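PDB 4YOK: putative flagellar protein FliS from Parabacteroides merdae ATCC 43184, which is of unknown function but joins a prealbumin-like N-terminal domain to a C-terminal domain that is probably E-set-like. Local coordinates for residues A[99-104]-A[127-132]. Residues are numbered along the deposited sequence; the frame is centred on the assembly and turned at random.
Sequences TPYFMI and PDAKIS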
ATOM      1  N   THR A  99       6.329   1.392  10.797  1.00 17.89           N
ATOM      2  CA  THR A  99       7.444   2.279  10.441  1.00 19.27           C
ATOM      3  C   THR A  99       7.854   1.998   9.001  1.00 20.99           C
ATOM      4  O   THR A  99       8.637   1.069   8.772  1.00 20.34           O
ATOM      5  CB  THR A  99       8.636   2.153  11.396  1.00 26.23           C
ATOM      6  OG1 THR A  99       8.156   2.244  12.740  1.00 25.56           O
ATOM      7  CG2 THR A  99       9.699   3.241  11.124  1.00 24.71           C
ATOM      8  N   PRO A 100       7.312   2.763   8.030  1.00 18.96           N
ATOM      9  CA  PRO A 100       7.689   2.535   6.619  1.00 18.02           C
ATOM     10  C   PRO A 100       9.163   2.830   6.378  1.00 20.27           C
ATOM     11  O   PRO A 100       9.731   3.659   7.088  1.00 19.83           O
ATOM     12  CB  PRO A 100       6.809   3.524   5.835  1.00 20.47           C
ATOM     13  CG  PRO A 100       5.752   4.005   6.810  1.00 25.13           C
ATOM     14  CD  PRO A 100       6.363   3.885   8.171  1.00 20.74           C
ATOM     15  N   TYR A 101       9.779   2.185   5.367  1.00 17.67           N
ATOM     16  CA  TYR A 101      11.184   2.473   5.006  1.00 17.74           C
ATOM     17  C   TYR A 101      11.257   3.867   4.380  1.00 21.54           C
ATOM     18  O   TYR A 101      12.134   4.656   4.709  1.00 22.47           O
ATOM     19  CB  TYR A 101      11.690   1.420   4.002  1.00 17.90           C
ATOM     20  CG  TYR A 101      11.801   0.046   4.606  1.00 19.47           C
ATOM     21  CD1 TYR A 101      12.711  -0.213   5.633  1.00 22.08           C
ATOM     22  CD2 TYR A 101      10.951  -0.983   4.206  1.00 19.70           C
ATOM     23  CE1 TYR A 101      12.779  -1.466   6.239  1.00 24.65           C
ATOM     24  CE2 TYR A 101      11.056  -2.263   4.764  1.00 20.68           C
ATOM     25  CZ  TYR A 101      11.973  -2.496   5.776  1.00 25.30           C
ATOM     26  OH  TYR A 101      12.077  -3.730   6.362  1.00 27.28           O
ATOM     27  N   PHE A 102      10.291   4.157   3.500  1.00 17.57           N
ATOM     28  CA  PHE A 102      10.165   5.404   2.746  1.00 16.91           C
ATOM     29  C   PHE A 102       8.726   5.900   2.690  1.00 19.88           C
ATOM     30  O   PHE A 102       7.785   5.122   2.793  1.00 18.04           O
ATOM     31  CB  PHE A 102      10.648   5.210   1.280  1.00 18.45           C
ATOM     32  CG  PHE A 102      12.100   4.802   1.185  1.00 18.98           C
ATOM     33  CD1 PHE A 102      13.115   5.748   1.323  1.00 20.37           C
ATOM     34  CD2 PHE A 102      12.455   3.465   1.013  1.00 18.80           C
ATOM     35  CE1 PHE A 102      14.463   5.362   1.299  1.00 20.84           C
ATOM     36  CE2 PHE A 102      13.805   3.081   0.968  1.00 21.57           C
ATOM     37  CZ  PHE A 102      14.796   4.031   1.140  1.00 20.44           C
HETATM   38  N   MSE A 103       8.577   7.209   2.520  1.00 17.82           N
HETATM   39  CA  MSE A 103       7.294   7.857   2.295  1.00 16.51           C
HETATM   40  C   MSE A 103       7.425   8.677   1.006  1.00 19.04           C
HETATM   41  O   MSE A 103       8.464   9.288   0.761  1.00 19.45           O
HETATM   42  CB  MSE A 103       6.843   8.736   3.489  1.00 18.24           C
HETATM   43  CG  MSE A 103       6.460   7.936   4.737  1.00 24.79           C
HETATM   44 SE   MSE A 103       4.790   6.876   4.539  0.75 31.64          SE
HETATM   45  CE  MSE A 103       3.541   8.368   4.486  1.00 28.90           C
ATOM     46  N   ILE A 104       6.363   8.686   0.204  1.00 17.08           N
ATOM     47  CA  ILE A 104       6.260   9.459  -1.028  1.00 17.00           C
ATOM     48  C   ILE A 104       5.361  10.645  -0.709  1.00 21.94           C
ATOM     49  O   ILE A 104       4.325  10.457  -0.073  1.00 20.41           O
ATOM     50  CB  ILE A 104       5.682   8.599  -2.193  1.00 19.91           C
ATOM     51  CG1 ILE A 104       6.553   7.365  -2.490  1.00 19.43           C
ATOM     52  CG2 ILE A 104       5.462   9.444  -3.464  1.00 20.75           C
ATOM     53  CD1 ILE A 104       5.820   6.277  -3.323  1.00 24.19           C
ATOM     54  N   PRO A 127      16.822   5.003   8.849  1.00 26.78           N
ATOM     55  CA  PRO A 127      18.159   5.513   8.484  1.00 28.38           C
ATOM     56  C   PRO A 127      19.014   4.657   7.550  1.00 31.73           C
ATOM     57  O   PRO A 127      19.752   5.228   6.748  1.00 31.79           O
ATOM     58  CB  PRO A 127      18.859   5.644   9.839  1.00 31.52           C
ATOM     59  CG  PRO A 127      17.771   5.923  10.772  1.00 35.08           C
ATOM     60  CD  PRO A 127      16.600   5.117  10.307  1.00 29.27           C
ATOM     61  N   ASP A 128      18.950   3.329   7.649  1.00 29.10           N
ATOM     62  CA  ASP A 128      19.824   2.515   6.796  1.00 30.92           C
ATOM     63  C   ASP A 128      19.093   1.901   5.589  1.00 31.42           C
ATOM     64  O   ASP A 128      19.661   1.053   4.903  1.00 31.51           O
ATOM     65  CB  ASP A 128      20.499   1.413   7.628  1.00 35.73           C
ATOM     66  CG  ASP A 128      21.710   1.884   8.401  1.00 58.10           C
ATOM     67  OD1 ASP A 128      22.392   2.825   7.925  1.00 61.99           O
ATOM     68  OD2 ASP A 128      22.013   1.281   9.453  1.00 69.56           O
ATOM     69  N   ALA A 129      17.870   2.363   5.296  1.00 25.03           N
ATOM     70  CA  ALA A 129      17.123   1.842   4.154  1.00 23.68           C
ATOM     71  C   ALA A 129      17.664   2.409   2.847  1.00 26.06           C
ATOM     72  O   ALA A 129      18.105   3.568   2.787  1.00 25.44           O
ATOM     73  CB  ALA A 129      15.641   2.167   4.297  1.00 23.28           C
ATOM     74  N   LYS A 130      17.609   1.581   1.795  1.00 21.14           N
ATOM     75  CA  LYS A 130      18.070   1.926   0.456  1.00 20.95           C
ATOM     76  C   LYS A 130      16.957   1.657  -0.540  1.00 23.25           C
ATOM     77  O   LYS A 130      16.224   0.676  -0.382  1.00 20.45           O
ATOM     78  CB  LYS A 130      19.328   1.115   0.067  1.00 23.73           C
ATOM     79  CG  LYS A 130      20.571   1.356   0.939  1.00 35.65           C
ATOM     80  CD  LYS A 130      21.163   2.764   0.774  1.00 52.53           C
ATOM     81  CE  LYS A 130      22.327   3.038   1.702  1.00 69.40           C
ATOM     82  NZ  LYS A 130      23.597   2.456   1.193  1.00 82.19           N
ATOM     83  N   ILE A 131      16.889   2.454  -1.605  1.00 20.67           N
ATOM     84  CA  ILE A 131      15.848   2.254  -2.632  1.00 19.55           C
ATOM     85  C   ILE A 131      16.298   1.178  -3.624  1.00 23.62           C
ATOM     86  O   ILE A 131      17.395   1.266  -4.161  1.00 23.43           O
ATOM     87  CB  ILE A 131      15.485   3.572  -3.378  1.00 22.47           C
ATOM     88  CG1 ILE A 131      14.955   4.661  -2.413  1.00 22.62           C
ATOM     89  CG2 ILE A 131      14.491   3.309  -4.538  1.00 20.08           C
ATOM     90  CD1 ILE A 131      14.964   6.065  -2.974  1.00 26.60           C
ATOM     91  N   SER A 132      15.448   0.163  -3.855  1.00 19.52           N
ATOM     92  CA  SER A 132      15.708  -0.911  -4.826  1.00 20.18           C
ATOM     93  C   SER A 132      15.225  -0.446  -6.221  1.00 23.79           C
ATOM     94  O   SER A 132      15.994  -0.453  -7.192  1.00 23.04           O
ATOM     95  CB  SER A 132      15.000  -2.198  -4.395  1.00 22.20           C
ATOM     96  OG  SER A 132      15.119  -3.182  -5.411  1.00 29.46           O
TER
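In F102 the first torsion sets CG anti to the carbonyl carbon and beside the backbone N (chi1 -61°), and in I131 it does the same for CG1 (chi1 -60°). The phenyl ring and this isoleucine branch meet between the two sheets of a beta sandwich, consistent with an E-set-like C-terminal domain. F102 begins strand 102-111 of one sheet; I131 begins strand 131-139 of the other. I131 CG1 lies over one face of the F102 ring in a CH-pi contact, 3.9 Å from the ring centroid and 22° off its normal, displaced toward the rim. The leading atom CZ also reaches the backbone, 3.6 Å from K130 C, while K130 CA sits at the ring edge in its plane. A129, in the loop before strand 131-139, turns its CB toward segment 99-104, with F102 CZ 3.8 Å from that CB. Around this contact, I122 and R124 of strand 115-124 and A189 of strand 182-189 also touch F102. An alanine in place of F102 would probably open a gap between the sheets and deprive I131 CG1 of the ring face it packs on. On the neighbouring Y101, both CB and CD1 lie 4.0 Å from A129 CB.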